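Local coordinates for putative cell filamentation protein (Bartonella quintana, PDB 4N67) that is a putative VirB-translocated effector whose ADP-bound Fic domain probably modifies target proteins by transferring AMP to them, at residues A[73-78]-A[85-90]; A[13-16]-A[22-25]. The protein carries 2 engineered substitutions. All coordinates share one frame; numbering follows the deposited sequence.

Interaction 1 of 2, residues A[73-78]-A[85-90]; sequences TFEWAG and FTFEDG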
loop_
_atom_site.group_PDB
_atom_site.type_symbol
_atom_site.label_atom_id
_atom_site.label_comp_id
_atom_site.label_asym_id
_atom_site.label_seq_id
_atom_site.Cartn_x
_atom_site.Cartn_y
_atom_site.Cartn_z
ATOM N N THR A 73 -15.389 4.643 1.709
ATOM C CA THR A 73 -15.294 5.344 0.423
ATOM C C THR A 73 -15.651 4.450 -0.750
ATOM O O THR A 73 -16.408 4.850 -1.626
ATOM C CB THR A 73 -13.849 5.905 0.256
ATOM O OG1 THR A 73 -13.583 6.834 1.335
ATOM C CG2 THR A 73 -13.629 6.538 -1.123
ATOM N N PHE A 74 -15.074 3.247 -0.816
ATOM C CA PHE A 74 -15.255 2.356 -1.956
ATOM C C PHE A 74 -15.889 1.023 -1.559
ATOM O O PHE A 74 -15.461 0.406 -0.576
ATOM C CB PHE A 74 -13.907 2.056 -2.622
ATOM C CG PHE A 74 -13.223 3.247 -3.200
ATOM C CD1 PHE A 74 -13.884 4.059 -4.115
ATOM C CD2 PHE A 74 -11.917 3.585 -2.828
ATOM C CE1 PHE A 74 -13.243 5.151 -4.681
ATOM C CE2 PHE A 74 -11.282 4.695 -3.390
ATOM C CZ PHE A 74 -11.957 5.468 -4.323
ATOM N N GLU A 75 -16.868 0.577 -2.366
ATOM C CA GLU A 75 -17.513 -0.743 -2.161
ATOM C C GLU A 75 -16.509 -1.890 -2.230
ATOM O O GLU A 75 -16.664 -2.902 -1.515
ATOM C CB GLU A 75 -18.631 -0.994 -3.166
ATOM C CG GLU A 75 -19.870 -0.123 -2.952
ATOM C CD GLU A 75 -20.947 -0.403 -3.978
ATOM O OE1 GLU A 75 -21.185 -1.590 -4.280
ATOM O OE2 GLU A 75 -21.567 0.551 -4.460
ATOM N N TRP A 76 -15.483 -1.700 -3.059
ATOM C CA TRP A 76 -14.455 -2.726 -3.284
ATOM C C TRP A 76 -13.274 -2.606 -2.347
ATOM O O TRP A 76 -12.237 -3.256 -2.579
ATOM C CB TRP A 76 -13.966 -2.704 -4.758
ATOM C CG TRP A 76 -13.660 -1.334 -5.264
ATOM C CD1 TRP A 76 -14.526 -0.476 -5.922
ATOM C CD2 TRP A 76 -12.429 -0.615 -5.133
ATOM N NE1 TRP A 76 -13.897 0.701 -6.187
ATOM C CE2 TRP A 76 -12.605 0.634 -5.746
ATOM C CE3 TRP A 76 -11.164 -0.936 -4.627
ATOM C CZ2 TRP A 76 -11.585 1.579 -5.808
ATOM C CZ3 TRP A 76 -10.168 0.005 -4.684
ATOM C CH2 TRP A 76 -10.401 1.261 -5.264
ATOM N N ALA A 77 -13.369 -1.839 -1.262
ATOM C CA ALA A 77 -12.244 -1.766 -0.317
ATOM C C ALA A 77 -11.882 -3.187 0.129
ATOM O O ALA A 77 -12.746 -3.985 0.460
ATOM C CB ALA A 77 -12.586 -0.922 0.901
ATOM N N GLY A 78 -10.578 -3.443 0.179
ATOM C CA GLY A 78 -10.049 -4.746 0.578
ATOM C C GLY A 78 -9.976 -5.766 -0.537
ATOM O O GLY A 78 -9.478 -6.853 -0.304
ATOM N N PHE A 85 -15.190 -7.709 -9.141
ATOM C CA PHE A 85 -15.951 -7.160 -8.010
ATOM C C PHE A 85 -17.274 -6.663 -8.546
ATOM O O PHE A 85 -17.295 -5.847 -9.453
ATOM C CB PHE A 85 -15.250 -5.981 -7.327
ATOM C CG PHE A 85 -16.110 -5.366 -6.274
ATOM C CD1 PHE A 85 -16.275 -6.001 -5.037
ATOM C CD2 PHE A 85 -16.888 -4.236 -6.533
ATOM C CE1 PHE A 85 -17.116 -5.502 -4.067
ATOM C CE2 PHE A 85 -17.731 -3.757 -5.561
ATOM C CZ PHE A 85 -17.863 -4.384 -4.332
ATOM N N THR A 86 -18.372 -7.127 -7.962
ATOM C CA THR A 86 -19.696 -6.692 -8.404
ATOM C C THR A 86 -20.236 -5.636 -7.452
ATOM O O THR A 86 -20.453 -5.891 -6.260
ATOM C CB THR A 86 -20.645 -7.868 -8.509
ATOM O OG1 THR A 86 -20.083 -8.842 -9.406
ATOM C CG2 THR A 86 -21.999 -7.430 -9.045
ATOM N N PHE A 87 -20.514 -4.465 -8.000
ATOM C CA PHE A 87 -21.084 -3.380 -7.227
ATOM C C PHE A 87 -22.562 -3.651 -6.902
ATOM O O PHE A 87 -23.217 -4.464 -7.515
ATOM C CB PHE A 87 -21.018 -2.084 -8.031
ATOM C CG PHE A 87 -19.647 -1.468 -8.143
ATOM C CD1 PHE A 87 -18.799 -1.799 -9.195
ATOM C CD2 PHE A 87 -19.232 -0.514 -7.223
ATOM C CE1 PHE A 87 -17.560 -1.215 -9.316
ATOM C CE2 PHE A 87 -17.978 0.084 -7.337
ATOM C CZ PHE A 87 -17.140 -0.266 -8.399
ATOM N N GLU A 88 -23.096 -2.911 -5.952
ATOM C CA GLU A 88 -24.514 -2.936 -5.654
ATOM C C GLU A 88 -25.354 -2.621 -6.900
ATOM O O GLU A 88 -26.461 -3.155 -7.053
ATOM C CB GLU A 88 -24.743 -1.906 -4.571
ATOM C CG GLU A 88 -26.066 -1.788 -3.881
ATOM C CD GLU A 88 -25.921 -0.719 -2.813
ATOM O OE1 GLU A 88 -26.368 0.419 -3.051
ATOM O OE2 GLU A 88 -25.263 -0.988 -1.789
ATOM N N ASP A 89 -24.816 -1.825 -7.827
ATOM C CA ASP A 89 -25.525 -1.471 -9.073
ATOM C C ASP A 89 -25.569 -2.600 -10.080
ATOM O O ASP A 89 -26.191 -2.455 -11.156
ATOM C CB ASP A 89 -24.958 -0.177 -9.712
ATOM C CG ASP A 89 -23.550 -0.331 -10.272
ATOM O OD1 ASP A 89 -23.154 -1.432 -10.687
ATOM O OD2 ASP A 89 -22.843 0.679 -10.326
ATOM N N GLY A 90 -24.928 -3.724 -9.750
ATOM C CA GLY A 90 -24.967 -4.935 -10.567
ATOM C C GLY A 90 -23.869 -5.088 -11.604
ATOM O O GLY A 90 -23.763 -6.147 -12.226
HETATM O O HOH W 1 -23.196 0.488 -6.688
HETATM O O HOH W 2 -23.441 1.925 -2.793
#

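Interaction 2 of 2, residues A[13-16]-A[22-25]; sequences YFYK and KNKH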
loop_
_atom_site.group_PDB
_atom_site.type_symbol
_atom_site.label_atom_id
_atom_site.label_comp_id
_atom_site.label_asym_id
_atom_site.label_seq_id
_atom_site.Cartn_x
_atom_site.Cartn_y
_atom_site.Cartn_z
ATOM N N TYR A 13 -15.574 0.904 -12.909
ATOM C CA TYR A 13 -15.149 1.599 -11.676
ATOM C C TYR A 13 -15.674 3.026 -11.589
ATOM O O TYR A 13 -15.648 3.601 -10.521
ATOM C CB TYR A 13 -13.619 1.644 -11.579
ATOM C CG TYR A 13 -12.961 0.382 -11.074
ATOM C CD1 TYR A 13 -13.122 -0.056 -9.774
ATOM C CD2 TYR A 13 -12.147 -0.387 -11.914
ATOM C CE1 TYR A 13 -12.484 -1.186 -9.294
ATOM C CE2 TYR A 13 -11.507 -1.507 -11.444
ATOM C CZ TYR A 13 -11.689 -1.942 -10.161
ATOM O OH TYR A 13 -11.027 -3.081 -9.715
ATOM N N PHE A 14 -16.109 3.599 -12.708
ATOM C CA PHE A 14 -16.513 4.993 -12.798
ATOM C C PHE A 14 -18.000 5.120 -13.027
ATOM O O PHE A 14 -18.608 4.242 -13.681
ATOM C CB PHE A 14 -15.826 5.642 -13.992
ATOM C CG PHE A 14 -14.332 5.722 -13.891
ATOM C CD1 PHE A 14 -13.732 6.754 -13.184
ATOM C CD2 PHE A 14 -13.522 4.849 -14.576
ATOM C CE1 PHE A 14 -12.353 6.877 -13.108
ATOM C CE2 PHE A 14 -12.140 4.972 -14.511
ATOM C CZ PHE A 14 -11.558 5.987 -13.782
ATOM N N TYR A 15 -18.583 6.236 -12.600
ATOM C CA TYR A 15 -19.953 6.557 -13.012
ATOM C C TYR A 15 -19.985 6.729 -14.535
ATOM O O TYR A 15 -18.963 7.040 -15.138
ATOM C CB TYR A 15 -20.460 7.830 -12.311
ATOM C CG TYR A 15 -20.618 7.624 -10.817
ATOM C CD1 TYR A 15 -21.548 6.727 -10.331
ATOM C CD2 TYR A 15 -19.803 8.288 -9.911
ATOM C CE1 TYR A 15 -21.677 6.492 -8.965
ATOM C CE2 TYR A 15 -19.936 8.065 -8.549
ATOM C CZ TYR A 15 -20.858 7.177 -8.085
ATOM O OH TYR A 15 -20.926 6.943 -6.717
ATOM N N LYS A 16 -21.149 6.507 -15.109
ATOM C CA LYS A 16 -21.348 6.562 -16.559
ATOM C C LYS A 16 -20.860 7.887 -17.115
ATOM O O LYS A 16 -21.229 8.948 -16.602
ATOM C CB LYS A 16 -22.830 6.380 -16.885
ATOM N N LYS A 22 -16.827 5.494 -8.717
ATOM C CA LYS A 22 -17.977 5.155 -7.900
ATOM C C LYS A 22 -17.549 5.149 -6.424
ATOM O O LYS A 22 -16.540 4.563 -6.054
ATOM C CB LYS A 22 -18.516 3.777 -8.280
ATOM C CG LYS A 22 -19.147 3.704 -9.658
ATOM C CD LYS A 22 -19.602 2.305 -10.040
ATOM C CE LYS A 22 -20.128 2.284 -11.472
ATOM N NZ LYS A 22 -20.531 0.904 -11.831
ATOM N N ASN A 23 -18.364 5.761 -5.578
ATOM C CA ASN A 23 -18.008 5.907 -4.174
ATOM C C ASN A 23 -19.256 5.929 -3.317
ATOM O O ASN A 23 -20.372 6.081 -3.821
ATOM C CB ASN A 23 -17.174 7.170 -3.943
ATOM C CG ASN A 23 -17.952 8.444 -4.220
ATOM O OD1 ASN A 23 -18.635 8.983 -3.341
ATOM N ND2 ASN A 23 -17.937 8.909 -5.472
ATOM N N LYS A 24 -19.054 5.811 -2.010
ATOM C CA LYS A 24 -20.156 5.727 -1.057
ATOM C C LYS A 24 -20.518 7.065 -0.424
ATOM O O LYS A 24 -21.457 7.139 0.361
ATOM C CB LYS A 24 -19.794 4.710 0.018
ATOM C CG LYS A 24 -19.714 3.297 -0.569
ATOM C CD LYS A 24 -19.062 2.274 0.338
ATOM C CE LYS A 24 -19.732 2.137 1.691
ATOM N NZ LYS A 24 -19.322 0.860 2.338
ATOM N N HIS A 25 -19.808 8.126 -0.800
ATOM C CA HIS A 25 -19.966 9.421 -0.167
ATOM C C HIS A 25 -21.030 10.314 -0.767
ATOM O O HIS A 25 -21.319 11.378 -0.213
ATOM C CB HIS A 25 -18.635 10.191 -0.221
ATOM C CG HIS A 25 -17.569 9.600 0.601
ATOM N ND1 HIS A 25 -17.687 9.426 1.951
ATOM C CD2 HIS A 25 -16.367 9.089 0.256
ATOM C CE1 HIS A 25 -16.579 8.892 2.425
ATOM N NE2 HIS A 25 -15.761 8.676 1.406
HETATM O O HOH W 3 -15.011 2.845 -7.727
#

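Interaction 1 of 2, residues A[73-78]-A[85-90]
Glu-75 runs from the 73-78 loop toward Phe-85, Phe-87 and Glu-88. Its CB packs against the end of the Phe-85 ring, 3.7 Å from CZ. With CG anti to the carbonyl carbon (chi1 -70°) and the chain extended beyond it, CD reaches the edge of the Phe-87 ring, 3.7 Å from CD2. At the tip, OE1 turns its syn lone pair to the backbone N of Glu-88; the N-O distance is 2.9 Å and the N-H...O angle, 166°, is nearly straight. OE2 accepts instead from two waters. One, 2.8 Å from OE2, also receives a weak bond from Asp-89 N, and the other makes a weak bond to Glu-88 OE1, so water lies between the two carboxylates.

Trp-76 supplies the apolar half. Its CB stands 3.8 Å from the Phe-85 ring centroid, a CH-pi contact over the face, and its indole meets that ring offset edge-to-face, with planes 72° apart. Indole CD1 also touches Phe-87 CZ at 3.6 Å. Trp-76, Phe-85 and Phe-87 thus form an aromatic cluster between the loop after helix 59-70 and hairpin 85-93, whose position is consistent with the flap of Fic domains.

Interaction 2 of 2, residues A[13-16]-A[22-25]
Lys-22 meets all three residues from Tyr-13 to Tyr-15. Its backbone N donates to Tyr-13 O over 2.9 Å with an N-H...O angle of 161°, and a water donates both to that same carbonyl and to Lys-22 O, so Tyr-13 O receives two bonds and the backbones are joined directly and through solvent. Lys-22 CA lies over one face of the Tyr-15 ring, 3.9 Å from its centroid, in a CH-pi contact, and CG follows over the rim, 3.8 Å from CE1. Because the lysine chain is extended beyond CG, CE passes 3.3 Å from Phe-14 O and carries NZ beyond this segment pair, where it runs on to Asp-89, its strongest partner, and makes a hydrogen bond to Asn-12 O.

Asn-23 takes up the far end of the tyrosine. Its backbone N donates to Tyr-15 OH at 3.0 Å, and the 175° angle at the hydrogen makes this bond almost linear. Its CG sits between the backbone N and the carbonyl carbon (chi1 66°), which places ND2 at the edge of the Tyr-15 ring, 3.8 Å from CE2, with amide and ring close to perpendicular. ND2 is a donor to Leu-21 O and Ile-27 O, while OD1 turns to the chain ahead.

At His-25 the backbone N returns to Asn-23 OD1, 2.9 Å away in the carbonyl plane and on a lone pair, and the imidazole NE2 bonds Thr-73 OG1. The oxygen of Asn-23 accepting from the N two residues on defines an Asx turn, here in the N-terminal loop that leads into helix 30-48.

How the interactions relate
The two contacts lie side by side, centres about 9 Å apart, in series along the chain. Interaction 1 is partly buried: Trp-76 and Phe-87 are enclosed, while the Glu-75 carboxylate is bonded to two waters. Interaction 2 is a surface contact, resting on one backbone bond, one backbone N-H given to a phenol hydroxyl, and the carbons of a lysine laid over the phenol ring. They touch directly. Lys-22 NZ reaches Asp-89 OD2 at 2.8 Å in a salt bridge and Lys-22 also makes a cation-pi contact with Phe-87, while Lys-24 N lies 2.8 Å from Thr-73 O, a probable hydrogen bond. Segment 22-25 therefore joins the loop before helix 30-48 to both segments of interaction 1.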